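Local structure of N-acetyl-beta-D glucosaminidase (Rhizomucor miehei CAU432, 4ZM6) at residues A[614-619]-A[671-676]; A[596-601]-A[633-638]; A[565-570]-A[654-659]. The protein probably hydrolyses N-acetyl-beta-D-glucosaminides through a family 3 glycoside hydrolase region and transfers acetyl groups from acetyl-CoA to glucosamine through a GCN5-related (GNAT) acetyltransferase region. One frame throughout, in Å; residues are numbered along the deposited sequence.

In the fold
All three contacts belong to the GNAT region that binds acetyl-CoA, and the cofactor gives them a common reference point. Interaction 1 is part of the binding site itself: strand 608-618 and helix 665-677 hold the pantetheine and phosphate parts. Interaction 2, its centre about 11 Å from that of interaction 1, backs the same sheet, where F597 N lies 2.8 Å from M617 O and A599 N lies 2.8 Å from L615 O, both probable hydrogen bonds between neighbouring strands. Interaction 3, its centre about 15 Å from that of interaction 1, adds 565-570, which leads into helix 569-577, and loop 654-659; L615 CB packs 3.9 Å from F656 CD2, and the F657 side chain comes within about 4 Å of the cofactor.

Interaction 1 of 3, residues A[614-619]-A[671-676]; sequences MLLMVS and QAFFSK. With ACO (acetyl coenzyme *a), chain C.
The acetyl-CoA site of the GNAT region brings L616 of strand 608-618 against F673 and F674 of helix 665-677, one leucine methyl serving both rings. L616 CD1 comes 3.8 Å from F674 CE1 and 4.0 Å from F673 CE1, meeting each ring obliquely. The two rings also pack on each other, F673 CD1 lying over a face of F674 near its rim. With CG anti to the backbone N (chi1 172°), the F673 side chain extends from the helix to the cofactor, and ACO CCP sits over one ring face, 3.8 Å above the plane. W679 also makes an edge-to-face pair with the F674 ring.

The strand itself illustrates how GNAT folds recognise this cofactor: pantetheine runs alongside it like an extra strand. L616 N donates to the acetyl oxygen, ACO O, at 3.0 Å with a bent N-H...O angle of 133°, whereas V618 N reaches ACO O9P more directly, at 2.8 Å and 164°. The return bond from ACO N4P to L616 O is weak. A classic beta bulge, in which M614 and L615 both face A599, comes just before the pairing residues. K676 carries its NZ to ACO O9A of the 3'-phosphate; the modelled separation is too short to be trusted in detail, although the lysine is an observed acetyl-CoA-binding residue.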
# COMPACT_ATOMS: atom_id res chain seq x y z
N MET A 614 21.34 -8.95 -1.87
CA MET A 614 22.26 -9.20 -2.98
C MET A 614 23.36 -8.15 -3.03
O MET A 614 24.52 -8.45 -3.30
CB MET A 614 21.51 -9.20 -4.32
CG MET A 614 20.44 -10.28 -4.45
SD MET A 614 19.40 -10.03 -5.91
CE MET A 614 20.56 -10.42 -7.21
N LEU A 615 22.98 -6.90 -2.78
CA LEU A 615 23.93 -5.80 -2.87
C LEU A 615 23.41 -4.61 -2.08
O LEU A 615 22.20 -4.38 -2.02
CB LEU A 615 24.15 -5.42 -4.33
CG LEU A 615 25.24 -4.39 -4.62
CD1 LEU A 615 26.62 -5.00 -4.45
CD2 LEU A 615 25.08 -3.85 -6.03
N LEU A 616 24.34 -3.88 -1.47
CA LEU A 616 24.05 -2.61 -0.82
C LEU A 616 25.24 -1.72 -1.11
O LEU A 616 26.37 -2.11 -0.85
CB LEU A 616 23.91 -2.80 0.69
CG LEU A 616 23.02 -1.86 1.52
CD1 LEU A 616 23.59 -1.70 2.92
CD2 LEU A 616 22.83 -0.49 0.88
N MET A 617 24.99 -0.54 -1.68
CA MET A 617 26.08 0.36 -2.05
C MET A 617 25.59 1.80 -2.08
O MET A 617 24.45 2.06 -2.48
CB MET A 617 26.64 -0.02 -3.42
CG MET A 617 25.78 0.43 -4.60
SD MET A 617 26.15 -0.30 -6.21
CE MET A 617 27.92 -0.06 -6.30
N VAL A 618 26.44 2.74 -1.64
CA VAL A 618 26.14 4.17 -1.77
C VAL A 618 27.40 4.93 -2.23
O VAL A 618 28.52 4.55 -1.89
CB VAL A 618 25.53 4.79 -0.47
CG1 VAL A 618 25.07 3.71 0.51
CG2 VAL A 618 26.50 5.73 0.24
N SER A 619 27.18 5.99 -3.00
CA SER A 619 28.25 6.78 -3.59
C SER A 619 29.20 7.31 -2.53
O SER A 619 28.75 7.78 -1.48
CB SER A 619 27.66 7.97 -4.36
OG SER A 619 26.49 7.60 -5.08
N GLN A 671 32.02 -4.95 6.09
CA GLN A 671 31.76 -6.11 6.94
C GLN A 671 31.44 -5.68 8.36
O GLN A 671 30.53 -6.21 9.00
CB GLN A 671 32.96 -7.06 6.96
CG GLN A 671 33.29 -7.71 5.64
CD GLN A 671 34.49 -8.63 5.72
OE1 GLN A 671 35.22 -8.82 4.75
NE2 GLN A 671 34.69 -9.20 6.90
N ALA A 672 32.20 -4.71 8.86
CA ALA A 672 31.95 -4.13 10.18
C ALA A 672 30.59 -3.44 10.22
O ALA A 672 29.86 -3.55 11.20
CB ALA A 672 33.06 -3.16 10.55
N PHE A 673 30.25 -2.73 9.15
CA PHE A 673 28.94 -2.09 9.04
C PHE A 673 27.84 -3.10 9.31
O PHE A 673 26.94 -2.85 10.12
CB PHE A 673 28.77 -1.46 7.65
CG PHE A 673 27.38 -0.95 7.39
CD1 PHE A 673 26.42 -1.78 6.85
CD2 PHE A 673 27.04 0.36 7.68
CE1 PHE A 673 25.14 -1.32 6.60
CE2 PHE A 673 25.76 0.83 7.44
CZ PHE A 673 24.81 -0.00 6.90
N PHE A 674 27.92 -4.26 8.64
CA PHE A 674 26.88 -5.29 8.73
C PHE A 674 26.84 -6.00 10.09
O PHE A 674 25.76 -6.22 10.62
CB PHE A 674 27.01 -6.31 7.59
CG PHE A 674 26.62 -5.76 6.24
CD1 PHE A 674 25.36 -5.25 6.02
CD2 PHE A 674 27.52 -5.79 5.18
CE1 PHE A 674 24.99 -4.75 4.78
CE2 PHE A 674 27.16 -5.29 3.94
CZ PHE A 674 25.90 -4.77 3.74
N SER A 675 28.00 -6.37 10.65
CA SER A 675 28.00 -7.03 11.96
C SER A 675 27.46 -6.11 13.04
O SER A 675 26.69 -6.53 13.90
CB SER A 675 29.39 -7.54 12.34
OG SER A 675 30.39 -6.64 11.92
N LYS A 676 27.83 -4.83 12.96
CA LYS A 676 27.35 -3.82 13.90
C LYS A 676 25.83 -3.64 13.91
O LYS A 676 25.27 -3.22 14.92
CB LYS A 676 28.02 -2.48 13.59
CG LYS A 676 27.97 -1.48 14.73
CD LYS A 676 29.28 -0.71 14.80
CE LYS A 676 29.31 0.21 16.01
NZ LYS A 676 28.22 1.23 15.97
N1A ACO C . 26.82 11.92 11.50
C2A ACO C . 27.88 11.26 12.00
N3A ACO C . 28.13 9.95 11.74
C4A ACO C . 27.31 9.23 10.93
C5A ACO C . 26.13 9.90 10.36
C6A ACO C . 25.91 11.32 10.69
N6A ACO C . 24.84 11.99 10.19
N7A ACO C . 25.48 8.98 9.62
C8A ACO C . 26.19 7.82 9.71
N9A ACO C . 27.27 7.96 10.49
C1B ACO C . 28.26 6.89 10.80
C2B ACO C . 27.94 6.16 12.10
O2B ACO C . 29.13 6.03 12.89
C3B ACO C . 27.36 4.82 11.69
O3B ACO C . 27.73 3.72 12.56
P3B ACO C . 29.17 2.98 12.66
O7A ACO C . 29.14 1.91 11.58
O8A ACO C . 30.21 4.06 12.48
O9A ACO C . 29.14 2.41 14.05
C4B ACO C . 27.81 4.63 10.24
O4B ACO C . 28.24 5.91 9.75
C5B ACO C . 26.68 4.07 9.38
O5B ACO C . 26.90 4.50 8.05
P1A ACO C . 25.69 4.90 7.07
O1A ACO C . 25.90 6.34 6.66
O2A ACO C . 24.36 4.46 7.62
O3A ACO C . 26.11 3.89 5.90
P2A ACO C . 26.73 4.43 4.53
O4A ACO C . 25.73 5.38 3.91
O5A ACO C . 28.14 4.90 4.76
O6A ACO C . 26.78 3.06 3.69
CBP ACO C . 28.04 1.08 3.08
CCP ACO C . 27.48 1.93 4.21
CDP ACO C . 26.90 0.54 2.23
CEP ACO C . 28.79 -0.09 3.69
CAP ACO C . 28.97 1.98 2.26
OAP ACO C . 30.20 2.15 2.96
C9P ACO C . 29.24 1.46 0.88
O9P ACO C . 28.56 1.87 -0.05
N8P ACO C . 30.23 0.58 0.71
C7P ACO C . 30.56 0.10 -0.62
C6P ACO C . 31.46 -1.12 -0.60
C5P ACO C . 30.83 -2.40 -0.09
O5P ACO C . 31.60 -3.21 0.40
N4P ACO C . 29.51 -2.65 -0.19
C3P ACO C . 28.92 -3.92 0.23
C2P ACO C . 28.85 -4.96 -0.89
S1P ACO C . 28.66 -6.62 -0.29
C ACO C . 27.02 -6.85 -0.20
O ACO C . 26.25 -5.93 -0.44
CH3 ACO C . 26.53 -8.21 0.18

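Interaction 2 of 3, residues A[596-601]-A[633-638]; sequences GFVATQ and DAALEH
Apolar contact comes first, where V598 of strand 594-605 faces A635 of helix 627-642, with V598 CG2 4.3 Å from A635 CB. The same alanine methyl has a hydroxyl oxygen, T600 OG1, in van der Waals contact at 4.0 Å, so it is met by two alternate side chains from one side of the strand. T600 and A635 are also where the backbones come nearest, with 7.0 Å between T600 CA and A635 CA.

A further kind of contact sets a methyl beside an aromatic heterocycle. T600 CG2 approaches H638 ND1 at 4.0 Å, obliquely to the imidazole. A chi1 of 170° sets H638 CG beside its carbonyl carbon, which brings the ring next to the threonine methyl.

Hydrogen bonding plays no part across the interface. The T600 hydroxyl makes a weak bond to A599 O within its own strand, while on the helix D633 and E637 bond to S107, S108 and T109, tying this helix to the region around helix 108-125.

The axes of 596-601 and 633-638 approach to 9.3 Å at their closest, and their N-to-C directions are only 21° apart (signed crossing angle -21°). Such packing of a helix on the central sheet is typical of the GNAT fold, in which the helix after the bulged strand starts at the glycine-rich loop, here with G624, G626 and G628, that binds the cofactor.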
# COMPACT_ATOMS: atom_id res chain seq x y z
N GLY A 596 22.26 6.06 -3.44
CA GLY A 596 22.51 4.69 -3.02
C GLY A 596 21.55 3.70 -3.66
O GLY A 596 20.48 4.07 -4.15
N PHE A 597 21.94 2.43 -3.62
CA PHE A 597 21.15 1.36 -4.21
C PHE A 597 21.21 0.12 -3.33
O PHE A 597 22.24 -0.17 -2.73
CB PHE A 597 21.69 1.06 -5.61
CG PHE A 597 21.12 -0.18 -6.23
CD1 PHE A 597 19.90 -0.15 -6.88
CD2 PHE A 597 21.80 -1.38 -6.16
CE1 PHE A 597 19.37 -1.29 -7.44
CE2 PHE A 597 21.28 -2.53 -6.72
CZ PHE A 597 20.06 -2.49 -7.36
N VAL A 598 20.11 -0.62 -3.29
CA VAL A 598 20.08 -1.93 -2.64
C VAL A 598 19.35 -2.94 -3.53
O VAL A 598 18.32 -2.63 -4.13
CB VAL A 598 19.43 -1.85 -1.24
CG1 VAL A 598 17.95 -1.51 -1.33
CG2 VAL A 598 19.63 -3.15 -0.47
N ALA A 599 19.91 -4.15 -3.62
CA ALA A 599 19.31 -5.26 -4.36
C ALA A 599 18.94 -6.37 -3.40
O ALA A 599 19.56 -6.53 -2.36
CB ALA A 599 20.28 -5.78 -5.41
N THR A 600 17.96 -7.18 -3.81
CA THR A 600 17.21 -8.02 -2.88
C THR A 600 16.39 -9.08 -3.62
O THR A 600 15.74 -8.79 -4.62
CB THR A 600 16.27 -7.12 -2.03
OG1 THR A 600 16.92 -6.81 -0.79
CG2 THR A 600 14.94 -7.79 -1.71
N GLN A 601 16.41 -10.31 -3.10
CA GLN A 601 15.60 -11.39 -3.64
C GLN A 601 15.17 -12.33 -2.52
O GLN A 601 15.77 -12.34 -1.44
CB GLN A 601 16.33 -12.14 -4.77
CG GLN A 601 17.40 -13.15 -4.36
CD GLN A 601 17.76 -14.11 -5.50
OE1 GLN A 601 17.24 -14.00 -6.61
NE2 GLN A 601 18.66 -15.05 -5.23
N ASP A 633 17.52 -0.83 6.07
CA ASP A 633 16.27 -1.01 6.81
C ASP A 633 15.09 -1.32 5.89
O ASP A 633 14.27 -2.18 6.20
CB ASP A 633 15.99 0.23 7.66
CG ASP A 633 16.92 0.34 8.86
OD1 ASP A 633 18.08 -0.13 8.78
OD2 ASP A 633 16.49 0.88 9.90
N ALA A 634 15.02 -0.62 4.76
CA ALA A 634 14.00 -0.91 3.75
C ALA A 634 14.08 -2.37 3.32
O ALA A 634 13.05 -3.02 3.13
CB ALA A 634 14.17 0.00 2.54
N ALA A 635 15.29 -2.89 3.20
CA ALA A 635 15.50 -4.29 2.85
C ALA A 635 14.97 -5.24 3.92
O ALA A 635 14.23 -6.17 3.60
CB ALA A 635 16.97 -4.56 2.57
N LEU A 636 15.34 -5.02 5.18
CA LEU A 636 14.92 -5.93 6.25
C LEU A 636 13.44 -5.77 6.58
O LEU A 636 12.79 -6.73 6.98
CB LEU A 636 15.74 -5.73 7.52
CG LEU A 636 17.27 -5.77 7.41
CD1 LEU A 636 17.86 -6.26 8.73
CD2 LEU A 636 17.77 -6.63 6.25
N GLU A 637 12.92 -4.55 6.42
CA GLU A 637 11.49 -4.31 6.63
C GLU A 637 10.67 -5.10 5.62
O GLU A 637 9.64 -5.68 5.98
CB GLU A 637 11.16 -2.82 6.53
CG GLU A 637 11.55 -2.03 7.77
CD GLU A 637 11.86 -0.57 7.48
OE1 GLU A 637 11.27 0.00 6.54
OE2 GLU A 637 12.69 0.01 8.22
N HIS A 638 11.13 -5.14 4.37
CA HIS A 638 10.46 -5.93 3.34
C HIS A 638 10.51 -7.42 3.68
O HIS A 638 9.47 -8.08 3.70
CB HIS A 638 11.07 -5.69 1.96
CG HIS A 638 10.58 -6.65 0.93
ND1 HIS A 638 11.42 -7.49 0.22
CD2 HIS A 638 9.32 -6.95 0.52
CE1 HIS A 638 10.70 -8.24 -0.59
NE2 HIS A 638 9.43 -7.94 -0.43

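Interaction 3 of 3, residues A[565-570]-A[654-659]; sequences WPLRKD and PRFFPG
W565 and F657 form the tight half of this contact, a T-shaped pair in which the phenylalanine edge is directed at the tryptophan face. F657 CE1 rests 3.5 Å above the indole plane, over its six-membered ring, and is 3.6 Å from W565 CE3. The six-membered ring of W565 and the F657 ring have centroids 4.8 Å apart, and their planes stand at 74°. Within its own segment, F656 CB lies over one face of the F657 ring. Both partners are buried: F561 makes a further edge-to-face pair with F657, and R851 lies against W565 in a cation-pi contact.

The other half is slighter. L567 CD2 approaches the edge of the F656 ring, near the ring plane and 4.1 Å from F656 CD1, with the two side chains crossing at about a right angle. Trans about its CA-CB bond (chi1 -165°), L567 reaches from its loop to that edge, but the leucine remains partly exposed. The chain then runs on through R568 at an N-cap position into helix 569-577, where D570 is exposed to solvent.

No hydrogen bond joins the two segments. Cohesion probably comes from burial of apolar surface and dispersion, with a likely electrostatic contribution from the F657 C-H edge meeting the electron-rich indole face, an interaction whose direction depends on how the two rings are turned.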
# COMPACT_ATOMS: atom_id res chain seq x y z
N TRP A 565 36.58 -4.85 -9.53
CA TRP A 565 35.43 -5.56 -10.07
C TRP A 565 34.73 -4.78 -11.17
O TRP A 565 33.55 -4.45 -11.04
CB TRP A 565 34.40 -5.83 -8.97
CG TRP A 565 34.94 -6.35 -7.68
CD1 TRP A 565 35.48 -5.62 -6.67
CD2 TRP A 565 34.95 -7.71 -7.25
NE1 TRP A 565 35.84 -6.44 -5.63
CE2 TRP A 565 35.52 -7.73 -5.96
CE3 TRP A 565 34.54 -8.92 -7.82
CZ2 TRP A 565 35.70 -8.91 -5.23
CZ3 TRP A 565 34.72 -10.10 -7.10
CH2 TRP A 565 35.29 -10.08 -5.81
N PRO A 566 35.45 -4.47 -12.27
CA PRO A 566 34.78 -3.80 -13.38
C PRO A 566 33.65 -4.66 -13.95
O PRO A 566 33.84 -5.87 -14.13
CB PRO A 566 35.90 -3.60 -14.40
CG PRO A 566 36.96 -4.59 -14.03
CD PRO A 566 36.86 -4.76 -12.54
N LEU A 567 32.49 -4.05 -14.20
CA LEU A 567 31.29 -4.81 -14.58
C LEU A 567 30.36 -4.00 -15.49
O LEU A 567 29.76 -3.02 -15.05
CB LEU A 567 30.52 -5.24 -13.32
CG LEU A 567 29.45 -6.32 -13.49
CD1 LEU A 567 30.08 -7.65 -13.89
CD2 LEU A 567 28.63 -6.48 -12.23
N ARG A 568 30.23 -4.43 -16.75
CA ARG A 568 29.44 -3.69 -17.75
C ARG A 568 27.93 -3.66 -17.44
O ARG A 568 27.41 -4.51 -16.72
CB ARG A 568 29.69 -4.27 -19.15
N LYS A 569 27.23 -2.68 -18.01
CA LYS A 569 25.80 -2.43 -17.74
C LYS A 569 24.91 -3.67 -17.86
O LYS A 569 24.00 -3.86 -17.06
CB LYS A 569 25.25 -1.34 -18.67
N ASP A 570 25.18 -4.50 -18.87
CA ASP A 570 24.31 -5.64 -19.15
C ASP A 570 24.45 -6.76 -18.11
O ASP A 570 23.48 -7.47 -17.82
CB ASP A 570 24.50 -6.18 -20.58
CG ASP A 570 25.92 -6.64 -20.86
OD1 ASP A 570 26.83 -5.78 -20.87
OD2 ASP A 570 26.12 -7.85 -21.08
N PRO A 654 20.63 -15.50 -8.89
CA PRO A 654 21.83 -14.83 -9.41
C PRO A 654 22.59 -14.11 -8.31
O PRO A 654 22.15 -14.09 -7.16
CB PRO A 654 21.28 -13.83 -10.43
CG PRO A 654 19.88 -13.58 -10.00
CD PRO A 654 19.39 -14.86 -9.39
N ARG A 655 23.72 -13.49 -8.65
CA ARG A 655 24.66 -13.04 -7.64
C ARG A 655 25.74 -12.10 -8.15
O ARG A 655 26.33 -12.35 -9.19
CB ARG A 655 25.34 -14.27 -7.03
CG ARG A 655 26.60 -13.99 -6.23
CD ARG A 655 27.57 -15.16 -6.25
NE ARG A 655 26.89 -16.45 -6.16
CZ ARG A 655 27.52 -17.62 -6.25
NH1 ARG A 655 28.84 -17.67 -6.41
NH2 ARG A 655 26.81 -18.74 -6.17
N PHE A 656 25.99 -11.04 -7.38
CA PHE A 656 27.23 -10.27 -7.51
C PHE A 656 28.30 -10.87 -6.61
O PHE A 656 29.42 -11.13 -7.06
CB PHE A 656 27.01 -8.82 -7.08
CG PHE A 656 25.97 -8.09 -7.88
CD1 PHE A 656 26.26 -7.65 -9.16
CD2 PHE A 656 24.73 -7.82 -7.34
CE1 PHE A 656 25.31 -6.95 -9.89
CE2 PHE A 656 23.78 -7.12 -8.06
CZ PHE A 656 24.06 -6.69 -9.35
N PHE A 657 27.95 -11.09 -5.34
CA PHE A 657 28.85 -11.68 -4.35
C PHE A 657 28.10 -12.72 -3.50
O PHE A 657 26.91 -12.55 -3.24
CB PHE A 657 29.41 -10.60 -3.43
CG PHE A 657 30.04 -9.43 -4.15
CD1 PHE A 657 31.10 -9.62 -5.02
CD2 PHE A 657 29.60 -8.13 -3.92
CE1 PHE A 657 31.69 -8.54 -5.67
CE2 PHE A 657 30.18 -7.05 -4.57
CZ PHE A 657 31.23 -7.25 -5.44
N PRO A 658 28.79 -13.79 -3.07
CA PRO A 658 28.20 -14.80 -2.20
C PRO A 658 28.22 -14.39 -0.73
O PRO A 658 27.45 -14.91 0.07
CB PRO A 658 29.10 -16.01 -2.40
CG PRO A 658 30.44 -15.39 -2.63
CD PRO A 658 30.19 -14.13 -3.41
N GLY A 659 29.13 -13.48 -0.39
CA GLY A 659 29.22 -12.90 0.94
C GLY A 659 29.80 -11.52 0.76
O GLY A 659 29.56 -10.88 -0.26